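Local coordinates for protein anaphase-promoting complex subunit CUT9 (Schizosaccharomyces pombe, PDB 2XPI) that serves as a subunit of the anaphase-promoting complex, the E3 ubiquitin ligase that controls progress through mitosis and G1, and forms a homodimer through its N-terminal TPR repeats, at residues 102-107 and 124-129; 109-114 and 118-123; 131-136 and 160-165; 138-143 and 150-155. All blocks are in the same frame, centred on the assembly; numbering follows the deposited sequence.

Contact 1: residues 102-107 and 124-129; sequences CAAFVG and AQVYCC
V126 is the bump of this contact, and two neighbouring alanines, A103 and A104, make the shallow hollow that receives it. Each methyl of the valine fork meets a different part of the hollow. V126 CG2 rests 3.7 Å from A103 CB. V126 CG1 fits against the other alanine and lies 3.7 Å from the backbone A104 N and 4.0 Å from A104 CB. The CG1 methyl stands anti to the V126 backbone N (chi1 178°), which spreads the fork across both alanines. The two segments belong to consecutive TPR repeats: 102-107 lies in the second helix of TPR 1, and 124-129 in the first helix of TPR 2. Their axes come within 9.2 Å and run nearly antiparallel, at 159°. The small alanine side chains suit this spacing. Beside the valine, the flat ring of Y127 borders the hollow. A104 CB sits at the ring edge, near its plane, 4.3 Å from Y127 CE1. The phenol group reaches on to E108, whose OE2 is hydrogen-bonded to Y127 OH. On the neighbouring turn, L123 packs on G107. F105 stacks its ring on Y234 of the second subunit.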
loop_
_atom_site.group_PDB
_atom_site.type_symbol
_atom_site.label_atom_id
_atom_site.label_comp_id
_atom_site.label_asym_id
_atom_site.label_seq_id
_atom_site.Cartn_x
_atom_site.Cartn_y
_atom_site.Cartn_z
ATOM N N CYS A 102 11.838 -1.240 13.110
ATOM C CA CYS A 102 13.222 -1.195 13.531
ATOM C C CYS A 102 14.008 -0.054 12.907
ATOM O O CYS A 102 14.771 0.619 13.587
ATOM C CB CYS A 102 13.896 -2.526 13.239
ATOM S SG CYS A 102 15.682 -2.500 13.455
ATOM N N ALA A 103 13.846 0.151 11.613
ATOM C CA ALA A 103 14.543 1.229 10.908
ATOM C C ALA A 103 14.093 2.625 11.359
ATOM O O ALA A 103 14.886 3.563 11.411
ATOM C CB ALA A 103 14.362 1.068 9.374
ATOM N N ALA A 104 12.810 2.765 11.649
ATOM C CA ALA A 104 12.290 3.994 12.248
ATOM C C ALA A 104 12.864 4.170 13.644
ATOM O O ALA A 104 13.237 5.267 14.023
ATOM C CB ALA A 104 10.766 3.968 12.304
ATOM N N PHE A 105 12.956 3.085 14.403
ATOM C CA PHE A 105 13.511 3.167 15.745
ATOM C C PHE A 105 14.966 3.617 15.744
ATOM O O PHE A 105 15.355 4.482 16.530
ATOM C CB PHE A 105 13.383 1.823 16.458
ATOM C CG PHE A 105 13.946 1.820 17.846
ATOM C CD1 PHE A 105 13.317 2.518 18.867
ATOM C CD2 PHE A 105 15.100 1.107 18.141
ATOM C CE1 PHE A 105 13.842 2.509 20.173
ATOM C CE2 PHE A 105 15.621 1.084 19.433
ATOM C CZ PHE A 105 14.996 1.787 20.450
ATOM N N VAL A 106 15.775 3.031 14.870
ATOM C CA VAL A 106 17.202 3.348 14.857
ATOM C C VAL A 106 17.432 4.686 14.191
ATOM O O VAL A 106 18.253 5.479 14.656
ATOM C CB VAL A 106 18.033 2.259 14.155
ATOM C CG1 VAL A 106 19.490 2.624 14.154
ATOM C CG2 VAL A 106 17.819 0.923 14.836
ATOM N N GLY A 107 16.687 4.931 13.107
ATOM C CA GLY A 107 16.783 6.163 12.344
ATOM C C GLY A 107 16.415 7.387 13.159
ATOM O O GLY A 107 17.009 8.444 13.004
ATOM N N ALA A 124 13.191 9.744 6.769
ATOM C CA ALA A 124 12.078 10.059 5.882
ATOM C C ALA A 124 11.763 8.897 4.931
ATOM O O ALA A 124 10.591 8.596 4.687
ATOM C CB ALA A 124 12.378 11.328 5.101
ATOM N N GLN A 125 12.806 8.247 4.411
ATOM C CA GLN A 125 12.663 7.099 3.516
ATOM C C GLN A 125 11.829 6.004 4.137
ATOM O O GLN A 125 10.944 5.423 3.490
ATOM C CB GLN A 125 14.023 6.504 3.202
ATOM C CG GLN A 125 14.633 6.987 1.920
ATOM C CD GLN A 125 13.958 6.372 0.734
ATOM O OE1 GLN A 125 14.501 5.476 0.090
ATOM N NE2 GLN A 125 12.751 6.826 0.450
ATOM N N VAL A 126 12.129 5.716 5.400
ATOM C CA VAL A 126 11.431 4.675 6.130
ATOM C C VAL A 126 9.941 5.014 6.162
ATOM O O VAL A 126 9.084 4.172 5.854
ATOM C CB VAL A 126 12.024 4.487 7.572
ATOM C CG1 VAL A 126 11.256 3.444 8.345
ATOM C CG2 VAL A 126 13.518 4.123 7.513
ATOM N N TYR A 127 9.618 6.250 6.508
ATOM C CA TYR A 127 8.217 6.649 6.566
ATOM C C TYR A 127 7.525 6.464 5.226
ATOM O O TYR A 127 6.354 6.112 5.184
ATOM C CB TYR A 127 8.070 8.103 7.016
ATOM C CG TYR A 127 8.544 8.371 8.421
ATOM C CD1 TYR A 127 8.736 7.323 9.322
ATOM C CD2 TYR A 127 8.801 9.662 8.850
ATOM C CE1 TYR A 127 9.181 7.557 10.618
ATOM C CE2 TYR A 127 9.241 9.909 10.131
ATOM C CZ TYR A 127 9.429 8.850 11.013
ATOM O OH TYR A 127 9.847 9.093 12.296
ATOM N N CYS A 128 8.239 6.717 4.131
ATOM C CA CYS A 128 7.656 6.555 2.801
ATOM C C CYS A 128 7.353 5.117 2.475
ATOM O O CYS A 128 6.381 4.828 1.765
ATOM C CB CYS A 128 8.577 7.098 1.721
ATOM S SG CYS A 128 8.496 8.862 1.549
ATOM N N CYS A 129 8.200 4.217 2.963
ATOM C CA CYS A 129 7.975 2.788 2.766
ATOM C C CYS A 129 6.762 2.308 3.533
ATOM O O CYS A 129 6.194 1.275 3.232
ATOM C CB CYS A 129 9.206 1.985 3.182
ATOM S SG CYS A 129 10.619 2.329 2.126
#

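Contact 2: residues 109-114 and 118-123; sequences KVLDIT and NDAFWL
L111 and D119 reach across from facing turns, with their CA atoms 5.4 Å apart. The leucine runs over A120 rather than straight at D119. L111 CD1 comes to 3.6 Å from A120 N, and L111 CD2 to 4.0 Å from L123 CD1. L111 and L123 cross at about a right angle and meet methyl against methyl. CG of L111 stands opposite the backbone N (chi1 -179°), which swings the isobutyl group toward the other helix. The contact packs the second helix of TPR 1 against the first of TPR 2, beside the short turn joining them; the two axes run at 160°. With an alanine at L111, A120 and L123 would probably lose their main cover from this helix, leaving a gap beside them. Nearer the turn the contact becomes polar. T114 also meets D119 at about a right angle, and T114 OG1 is 2.8 Å from D119 OD2. The same T114 OG1 is 2.6 Å from V110 O, and its single proton can serve either oxygen. V110 CG1 packs 3.7 Å from D119 OD2. The carboxylate has further mates on helix 83-96: OD2 forms a salt bridge with R88, and OD1 with R91.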
loop_
_atom_site.group_PDB
_atom_site.type_symbol
_atom_site.label_atom_id
_atom_site.label_comp_id
_atom_site.label_asym_id
_atom_site.label_seq_id
_atom_site.Cartn_x
_atom_site.Cartn_y
_atom_site.Cartn_z
ATOM N N LYS A 109 16.868 7.602 16.431
ATOM C CA LYS A 109 17.963 7.839 17.393
ATOM C C LYS A 109 19.212 8.514 16.809
ATOM O O LYS A 109 19.820 9.350 17.476
ATOM C CB LYS A 109 18.353 6.565 18.139
ATOM C CG LYS A 109 17.587 6.380 19.430
ATOM C CD LYS A 109 16.526 5.309 19.311
ATOM C CE LYS A 109 15.249 5.728 20.027
ATOM N NZ LYS A 109 14.608 6.939 19.391
ATOM N N VAL A 110 19.589 8.162 15.577
ATOM C CA VAL A 110 20.737 8.784 14.907
ATOM C C VAL A 110 20.473 10.232 14.521
ATOM O O VAL A 110 21.393 11.069 14.505
ATOM C CB VAL A 110 21.084 8.093 13.592
ATOM C CG1 VAL A 110 22.512 8.394 13.242
ATOM C CG2 VAL A 110 20.852 6.599 13.680
ATOM N N LEU A 111 19.225 10.518 14.158
ATOM C CA LEU A 111 18.854 11.873 13.771
ATOM C C LEU A 111 18.831 12.743 15.024
ATOM O O LEU A 111 19.327 13.873 15.010
ATOM C CB LEU A 111 17.509 11.912 13.021
ATOM C CG LEU A 111 17.060 13.305 12.562
ATOM C CD1 LEU A 111 18.122 13.975 11.685
ATOM C CD2 LEU A 111 15.719 13.280 11.843
ATOM N N ASP A 112 18.285 12.202 16.117
ATOM C CA ASP A 112 18.312 12.904 17.407
ATOM C C ASP A 112 19.743 13.272 17.802
ATOM O O ASP A 112 19.997 14.392 18.229
ATOM C CB ASP A 112 17.625 12.092 18.516
ATOM C CG ASP A 112 16.097 12.035 18.348
ATOM O OD1 ASP A 112 15.517 12.947 17.707
ATOM O OD2 ASP A 112 15.471 11.075 18.861
ATOM N N ILE A 113 20.676 12.340 17.634
ATOM C CA ILE A 113 22.074 12.596 17.965
ATOM C C ILE A 113 22.759 13.623 17.051
ATOM O O ILE A 113 23.360 14.581 17.520
ATOM C CB ILE A 113 22.885 11.293 17.927
ATOM C CG1 ILE A 113 22.545 10.409 19.129
ATOM C CG2 ILE A 113 24.376 11.586 17.900
ATOM C CD1 ILE A 113 23.112 9.014 19.013
ATOM N N THR A 114 22.638 13.426 15.744
ATOM C CA THR A 114 23.479 14.092 14.752
ATOM C C THR A 114 22.876 15.363 14.125
ATOM O O THR A 114 23.593 16.331 13.823
ATOM C CB THR A 114 23.792 13.098 13.615
ATOM O OG1 THR A 114 22.574 12.744 12.949
ATOM C CG2 THR A 114 24.400 11.838 14.187
ATOM N N ASN A 118 21.384 14.050 5.911
ATOM C CA ASN A 118 21.399 12.691 5.390
ATOM C C ASN A 118 20.656 11.720 6.287
ATOM O O ASN A 118 20.064 10.753 5.813
ATOM C CB ASN A 118 22.828 12.221 5.179
ATOM C CG ASN A 118 23.526 13.008 4.104
ATOM O OD1 ASN A 118 24.731 12.867 3.888
ATOM N ND2 ASN A 118 22.765 13.860 3.412
ATOM N N ASP A 119 20.674 11.975 7.585
ATOM C CA ASP A 119 19.945 11.110 8.498
ATOM C C ASP A 119 18.451 11.386 8.474
ATOM O O ASP A 119 17.650 10.459 8.554
ATOM C CB ASP A 119 20.547 11.186 9.902
ATOM C CG ASP A 119 21.937 10.600 9.940
ATOM O OD1 ASP A 119 22.185 9.670 9.136
ATOM O OD2 ASP A 119 22.785 11.076 10.727
ATOM N N ALA A 120 18.085 12.657 8.342
ATOM C CA ALA A 120 16.696 13.043 8.127
ATOM C C ALA A 120 16.168 12.412 6.844
ATOM O O ALA A 120 15.036 11.932 6.797
ATOM C CB ALA A 120 16.579 14.545 8.040
ATOM N N PHE A 121 16.978 12.428 5.794
ATOM C CA PHE A 121 16.577 11.804 4.548
ATOM C C PHE A 121 16.228 10.329 4.739
ATOM O O PHE A 121 15.152 9.866 4.356
ATOM C CB PHE A 121 17.690 11.900 3.507
ATOM C CG PHE A 121 17.449 11.045 2.304
ATOM C CD1 PHE A 121 16.544 11.444 1.322
ATOM C CD2 PHE A 121 18.094 9.828 2.160
ATOM C CE1 PHE A 121 16.299 10.644 0.198
ATOM C CE2 PHE A 121 17.854 9.012 1.037
ATOM C CZ PHE A 121 16.950 9.425 0.059
ATOM N N TRP A 122 17.160 9.590 5.324
ATOM C CA TRP A 122 17.009 8.150 5.442
ATOM C C TRP A 122 15.864 7.776 6.370
ATOM O O TRP A 122 15.189 6.758 6.153
ATOM C CB TRP A 122 18.329 7.508 5.869
ATOM C CG TRP A 122 19.311 7.443 4.734
ATOM C CD1 TRP A 122 20.506 8.116 4.625
ATOM C CD2 TRP A 122 19.159 6.697 3.524
ATOM N NE1 TRP A 122 21.112 7.803 3.435
ATOM C CE2 TRP A 122 20.304 6.934 2.739
ATOM C CE3 TRP A 122 18.163 5.843 3.028
ATOM C CZ2 TRP A 122 20.488 6.341 1.481
ATOM C CZ3 TRP A 122 18.349 5.254 1.766
ATOM C CH2 TRP A 122 19.501 5.510 1.015
ATOM N N LEU A 123 15.631 8.614 7.381
ATOM C CA LEU A 123 14.509 8.410 8.292
ATOM C C LEU A 123 13.216 8.645 7.520
ATOM O O LEU A 123 12.266 7.859 7.605
ATOM C CB LEU A 123 14.587 9.379 9.463
ATOM C CG LEU A 123 13.957 8.957 10.792
ATOM C CD1 LEU A 123 13.304 10.139 11.510
ATOM C CD2 LEU A 123 12.982 7.799 10.653
#

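Contact 3: residues 131-136 and 160-165; sequences GDYARA and LVKLYD
Two helix ends of neighbouring TPR repeats meet here: the start of helix 133-142 in TPR 2 and the end of helix 150-162 in TPR 3. G131 ends helix 117-129 with a Schellman motif, and Y164 does the same after helix 150-162. The phenol ring of Y133 is the flat surface of the contact, and K162 lies over it. K162 CB stands 3.6 Å from the centroid of the Y133 ring and only 9° off the normal, a CH-pi contact. The lysine chain bends at its second torsion (chi2 -65°) and then follows the ring outward. K162 CG passes 3.5 Å from Y133 CE1, and K162 CE reaches 3.7 Å from Y133 OH. On the opposite face, toward the rim, lies the backbone carbon of G131. L163 packs beside the base of the tyrosine. L163 CD1 is 3.9 Å from Y133 CB, and L163 CD2 is 3.6 Å from A134 N. Put an alanine at Y133 and the K162 methylenes would probably lose the face they lie on, leaving the chain free to swing. The lysine contributes its aliphatic stem, while its ammonium is carried past the hydroxyl. The contact is therefore mainly apolar and dispersive, although it lies at the surface.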
loop_
_atom_site.group_PDB
_atom_site.type_symbol
_atom_site.label_atom_id
_atom_site.label_comp_id
_atom_site.label_asym_id
_atom_site.label_seq_id
_atom_site.Cartn_x
_atom_site.Cartn_y
_atom_site.Cartn_z
ATOM N N GLY A 131 4.189 4.265 3.877
ATOM C CA GLY A 131 3.099 5.064 3.345
ATOM C C GLY A 131 2.754 6.320 4.142
ATOM O O GLY A 131 1.792 7.002 3.805
ATOM N N ASP A 132 3.521 6.621 5.189
ATOM C CA ASP A 132 3.317 7.823 5.997
ATOM C C ASP A 132 3.966 9.009 5.318
ATOM O O ASP A 132 5.010 9.502 5.755
ATOM C CB ASP A 132 3.911 7.661 7.397
ATOM C CG ASP A 132 3.001 6.894 8.338
ATOM O OD1 ASP A 132 2.875 5.664 8.166
ATOM O OD2 ASP A 132 2.414 7.514 9.256
ATOM N N TYR A 133 3.328 9.470 4.250
ATOM C CA TYR A 133 3.867 10.521 3.404
ATOM C C TYR A 133 3.756 11.876 4.061
ATOM O O TYR A 133 4.681 12.671 3.991
ATOM C CB TYR A 133 3.164 10.526 2.054
ATOM C CG TYR A 133 3.376 9.263 1.252
ATOM C CD1 TYR A 133 4.635 8.936 0.757
ATOM C CD2 TYR A 133 2.316 8.413 0.968
ATOM C CE1 TYR A 133 4.836 7.789 0.013
ATOM C CE2 TYR A 133 2.499 7.261 0.237
ATOM C CZ TYR A 133 3.755 6.952 -0.245
ATOM O OH TYR A 133 3.934 5.801 -0.993
ATOM N N ALA A 134 2.623 12.150 4.692
ATOM C CA ALA A 134 2.512 13.373 5.482
ATOM C C ALA A 134 3.654 13.417 6.506
ATOM O O ALA A 134 4.311 14.445 6.676
ATOM C CB ALA A 134 1.169 13.447 6.182
ATOM N N ARG A 135 3.904 12.296 7.175
ATOM C CA ARG A 135 4.925 12.278 8.215
ATOM C C ARG A 135 6.345 12.572 7.716
ATOM O O ARG A 135 7.043 13.394 8.309
ATOM C CB ARG A 135 4.905 10.976 9.008
ATOM C CG ARG A 135 5.805 11.062 10.212
ATOM C CD ARG A 135 5.760 9.808 11.026
ATOM N NE ARG A 135 6.020 10.081 12.425
ATOM C CZ ARG A 135 6.360 9.143 13.293
ATOM N NH1 ARG A 135 6.482 7.897 12.868
ATOM N NH2 ARG A 135 6.579 9.441 14.568
ATOM N N ALA A 136 6.783 11.891 6.658
ATOM C CA ALA A 136 8.052 12.231 6.011
ATOM C C ALA A 136 8.052 13.691 5.567
ATOM O O ALA A 136 9.020 14.418 5.794
ATOM C CB ALA A 136 8.315 11.324 4.811
ATOM N N LEU A 160 4.951 15.054 -1.496
ATOM C CA LEU A 160 3.956 16.037 -1.834
ATOM C C LEU A 160 3.138 15.501 -3.006
ATOM O O LEU A 160 1.914 15.543 -2.982
ATOM C CB LEU A 160 4.630 17.367 -2.155
ATOM C CG LEU A 160 4.238 18.559 -1.262
ATOM C CD1 LEU A 160 3.582 18.119 0.044
ATOM C CD2 LEU A 160 5.432 19.485 -0.992
ATOM N N VAL A 161 3.826 14.960 -4.009
ATOM C CA VAL A 161 3.163 14.306 -5.129
ATOM C C VAL A 161 2.289 13.125 -4.681
ATOM O O VAL A 161 1.169 12.959 -5.178
ATOM C CB VAL A 161 4.177 13.866 -6.222
ATOM C CG1 VAL A 161 3.594 12.761 -7.107
ATOM C CG2 VAL A 161 4.600 15.071 -7.065
ATOM N N LYS A 162 2.795 12.312 -3.755
ATOM C CA LYS A 162 2.012 11.211 -3.181
ATOM C C LYS A 162 0.773 11.725 -2.448
ATOM O O LYS A 162 -0.189 10.983 -2.218
ATOM C CB LYS A 162 2.863 10.400 -2.197
ATOM C CG LYS A 162 3.865 9.498 -2.855
ATOM C CD LYS A 162 3.141 8.439 -3.625
ATOM C CE LYS A 162 4.099 7.509 -4.319
ATOM N NZ LYS A 162 3.352 6.543 -5.184
ATOM N N LEU A 163 0.827 12.992 -2.046
ATOM C CA LEU A 163 -0.258 13.626 -1.303
ATOM C C LEU A 163 -1.171 14.407 -2.248
ATOM O O LEU A 163 -2.185 14.949 -1.831
ATOM C CB LEU A 163 0.307 14.557 -0.224
ATOM C CG LEU A 163 0.316 14.067 1.239
ATOM C CD1 LEU A 163 -0.111 12.610 1.349
ATOM C CD2 LEU A 163 1.670 14.323 1.939
ATOM N N TYR A 164 -0.793 14.468 -3.521
ATOM C CA TYR A 164 -1.598 15.162 -4.516
ATOM C C TYR A 164 -1.530 16.674 -4.333
ATOM O O TYR A 164 -2.366 17.421 -4.872
ATOM C CB TYR A 164 -3.054 14.711 -4.433
ATOM C CG TYR A 164 -3.250 13.230 -4.571
ATOM C CD1 TYR A 164 -2.914 12.577 -5.740
ATOM C CD2 TYR A 164 -3.785 12.483 -3.531
ATOM C CE1 TYR A 164 -3.103 11.214 -5.875
ATOM C CE2 TYR A 164 -3.978 11.121 -3.651
ATOM C CZ TYR A 164 -3.636 10.488 -4.829
ATOM O OH TYR A 164 -3.837 9.128 -4.963
ATOM N N ASP A 165 -0.542 17.119 -3.570
ATOM C CA ASP A 165 -0.332 18.534 -3.355
ATOM C C ASP A 165 0.476 19.102 -4.517
ATOM O O ASP A 165 1.705 19.088 -4.491
ATOM C CB ASP A 165 0.406 18.745 -2.040
ATOM C CG ASP A 165 0.319 20.173 -1.548
ATOM O OD1 ASP A 165 0.233 21.099 -2.394
ATOM O OD2 ASP A 165 0.338 20.362 -0.307
#

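Contact 4: residues 138-143 and 150-155; sequences CLLTKE and SACRYL
L140 makes this contact almost alone, by pushing its two methyls against C152 and L155. L140 CD1 sits 3.6 Å from the backbone C152 O and 3.7 Å from L155 CB, and so bridges C152 and L155, one turn apart. L140 CD2 lies 3.8 Å from C152 SG. A chi2 of 178° extends the CD1 branch of L140 toward L155, while CD2 turns aside to C152. L140 and L155 cross at about a right angle, and CD1 meets L155 at CB and CG. This part is buried, and it is wholly apolar apart from the carbonyl oxygen. The other side is loose. C138 O takes the amides of both T141 and K142. The K142 side chain is not modelled past CB, and E143 is exposed and poorly ordered. Neither takes part in the packing. The six residues that join the two segments contain no helix. On the far side of helix 150-162, Y154 OH is hydrogen-bonded to Q97 O of the second subunit. The contact pairs the second helix of TPR 2 with the first helix of TPR 3. Helix 117-129 lies alongside, with A124 packed on both L140 and L155. From helix 150-162, A151 and Y154 touch helix 198-212, and R153 NE is hydrogen-bonded to L172 O, the carbonyl of a residue on helix 166-173.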
loop_
_atom_site.group_PDB
_atom_site.type_symbol
_atom_site.label_atom_id
_atom_site.label_comp_id
_atom_site.label_asym_id
_atom_site.label_seq_id
_atom_site.Cartn_x
_atom_site.Cartn_y
_atom_site.Cartn_z
ATOM N N CYS A 138 6.498 16.218 6.722
ATOM C CA CYS A 138 6.676 17.116 7.852
ATOM C C CYS A 138 8.132 17.070 8.319
ATOM O O CYS A 138 8.764 18.100 8.512
ATOM C CB CYS A 138 5.682 16.831 8.985
ATOM S SG CYS A 138 5.506 18.211 10.280
ATOM N N LEU A 139 8.684 15.878 8.472
ATOM C CA LEU A 139 10.028 15.765 9.004
ATOM C C LEU A 139 11.036 16.555 8.143
ATOM O O LEU A 139 11.910 17.248 8.665
ATOM C CB LEU A 139 10.401 14.296 9.100
ATOM C CG LEU A 139 11.830 13.995 9.522
ATOM C CD1 LEU A 139 11.961 14.173 11.025
ATOM C CD2 LEU A 139 12.212 12.588 9.107
ATOM N N LEU A 140 10.894 16.456 6.822
ATOM C CA LEU A 140 11.793 17.131 5.890
ATOM C C LEU A 140 11.504 18.634 5.775
ATOM O O LEU A 140 12.324 19.394 5.269
ATOM C CB LEU A 140 11.710 16.467 4.510
ATOM C CG LEU A 140 12.160 15.013 4.396
ATOM C CD1 LEU A 140 11.970 14.527 2.982
ATOM C CD2 LEU A 140 13.617 14.857 4.824
ATOM N N THR A 141 10.332 19.052 6.241
ATOM C CA THR A 141 9.942 20.459 6.235
ATOM C C THR A 141 10.430 21.193 7.483
ATOM O O THR A 141 10.906 22.325 7.409
ATOM C CB THR A 141 8.409 20.601 6.163
ATOM O OG1 THR A 141 7.960 20.278 4.842
ATOM C CG2 THR A 141 7.987 22.019 6.495
ATOM N N LYS A 142 10.299 20.527 8.625
ATOM C CA LYS A 142 10.584 21.112 9.930
ATOM C C LYS A 142 11.768 22.081 9.943
ATOM O O LYS A 142 11.608 23.263 10.262
ATOM C CB LYS A 142 10.797 20.004 10.975
ATOM N N GLU A 143 12.951 21.582 9.596
ATOM C CA GLU A 143 14.186 22.344 9.785
ATOM C C GLU A 143 14.607 23.103 8.531
ATOM O O GLU A 143 15.734 23.590 8.443
ATOM C CB GLU A 143 15.314 21.398 10.191
ATOM C CG GLU A 143 16.461 22.070 10.902
ATOM C CD GLU A 143 16.254 22.111 12.403
ATOM O OE1 GLU A 143 15.508 21.246 12.911
ATOM O OE2 GLU A 143 16.837 22.998 13.069
ATOM N N SER A 150 19.717 18.112 -1.466
ATOM C CA SER A 150 18.959 17.826 -2.693
ATOM C C SER A 150 18.134 16.546 -2.549
ATOM O O SER A 150 17.038 16.433 -3.112
ATOM C CB SER A 150 19.878 17.707 -3.907
ATOM O OG SER A 150 20.740 18.822 -3.997
ATOM N N ALA A 151 18.674 15.584 -1.800
ATOM C CA ALA A 151 17.952 14.356 -1.529
ATOM C C ALA A 151 16.694 14.683 -0.741
ATOM O O ALA A 151 15.623 14.138 -1.005
ATOM C CB ALA A 151 18.822 13.377 -0.765
ATOM N N CYS A 152 16.822 15.580 0.228
ATOM C CA CYS A 152 15.676 15.945 1.049
ATOM C C CYS A 152 14.642 16.722 0.230
ATOM O O CYS A 152 13.446 16.601 0.451
ATOM C CB CYS A 152 16.122 16.736 2.281
ATOM S SG CYS A 152 17.080 15.785 3.528
ATOM N N ARG A 153 15.106 17.513 -0.728
ATOM C CA ARG A 153 14.207 18.219 -1.636
ATOM C C ARG A 153 13.479 17.221 -2.544
ATOM O O ARG A 153 12.253 17.257 -2.677
ATOM C CB ARG A 153 14.987 19.238 -2.470
ATOM C CG ARG A 153 14.123 20.215 -3.215
ATOM C CD ARG A 153 14.959 21.325 -3.836
ATOM N NE ARG A 153 14.325 22.626 -3.622
ATOM C CZ ARG A 153 14.694 23.501 -2.693
ATOM N NH1 ARG A 153 15.725 23.241 -1.901
ATOM N NH2 ARG A 153 14.042 24.648 -2.566
ATOM N N TYR A 154 14.235 16.331 -3.170
ATOM C CA TYR A 154 13.618 15.270 -3.927
ATOM C C TYR A 154 12.542 14.524 -3.132
ATOM O O TYR A 154 11.427 14.313 -3.625
ATOM C CB TYR A 154 14.660 14.274 -4.403
ATOM C CG TYR A 154 14.048 13.064 -5.051
ATOM C CD1 TYR A 154 13.488 13.149 -6.326
ATOM C CD2 TYR A 154 14.028 11.835 -4.403
ATOM C CE1 TYR A 154 12.911 12.042 -6.939
ATOM C CE2 TYR A 154 13.460 10.715 -5.008
ATOM C CZ TYR A 154 12.897 10.827 -6.275
ATOM O OH TYR A 154 12.340 9.731 -6.892
ATOM N N LEU A 155 12.879 14.111 -1.909
ATOM C CA LEU A 155 11.979 13.246 -1.147
ATOM C C LEU A 155 10.753 13.992 -0.626
ATOM O O LEU A 155 9.650 13.446 -0.624
ATOM C CB LEU A 155 12.706 12.538 -0.014
ATOM C CG LEU A 155 11.870 11.410 0.597
ATOM C CD1 LEU A 155 11.324 10.485 -0.473
ATOM C CD2 LEU A 155 12.679 10.628 1.611
#

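Overall arrangement
From the N terminus, helix 100-114 turns back along helix 117-129. Contact 2 closes the short turn between them, and contact 1 closes the wider loop around it, so contact 2 is nested within contact 1. The chain then enters helix 133-142. Contact 4 closes the irregular loop to helix 150-162, and contact 3 encloses it, joining the start of helix 133-142 to the end of helix 150-162. The two nested pairs stand in series and do not cross. Helix 117-129 joins them: L123 packs on L139, and F121 on A151. Together they tie TPR 1 to TPR 2 and TPR 2 to TPR 3, within the repeats that mediate homodimerization; all four touch the second subunit.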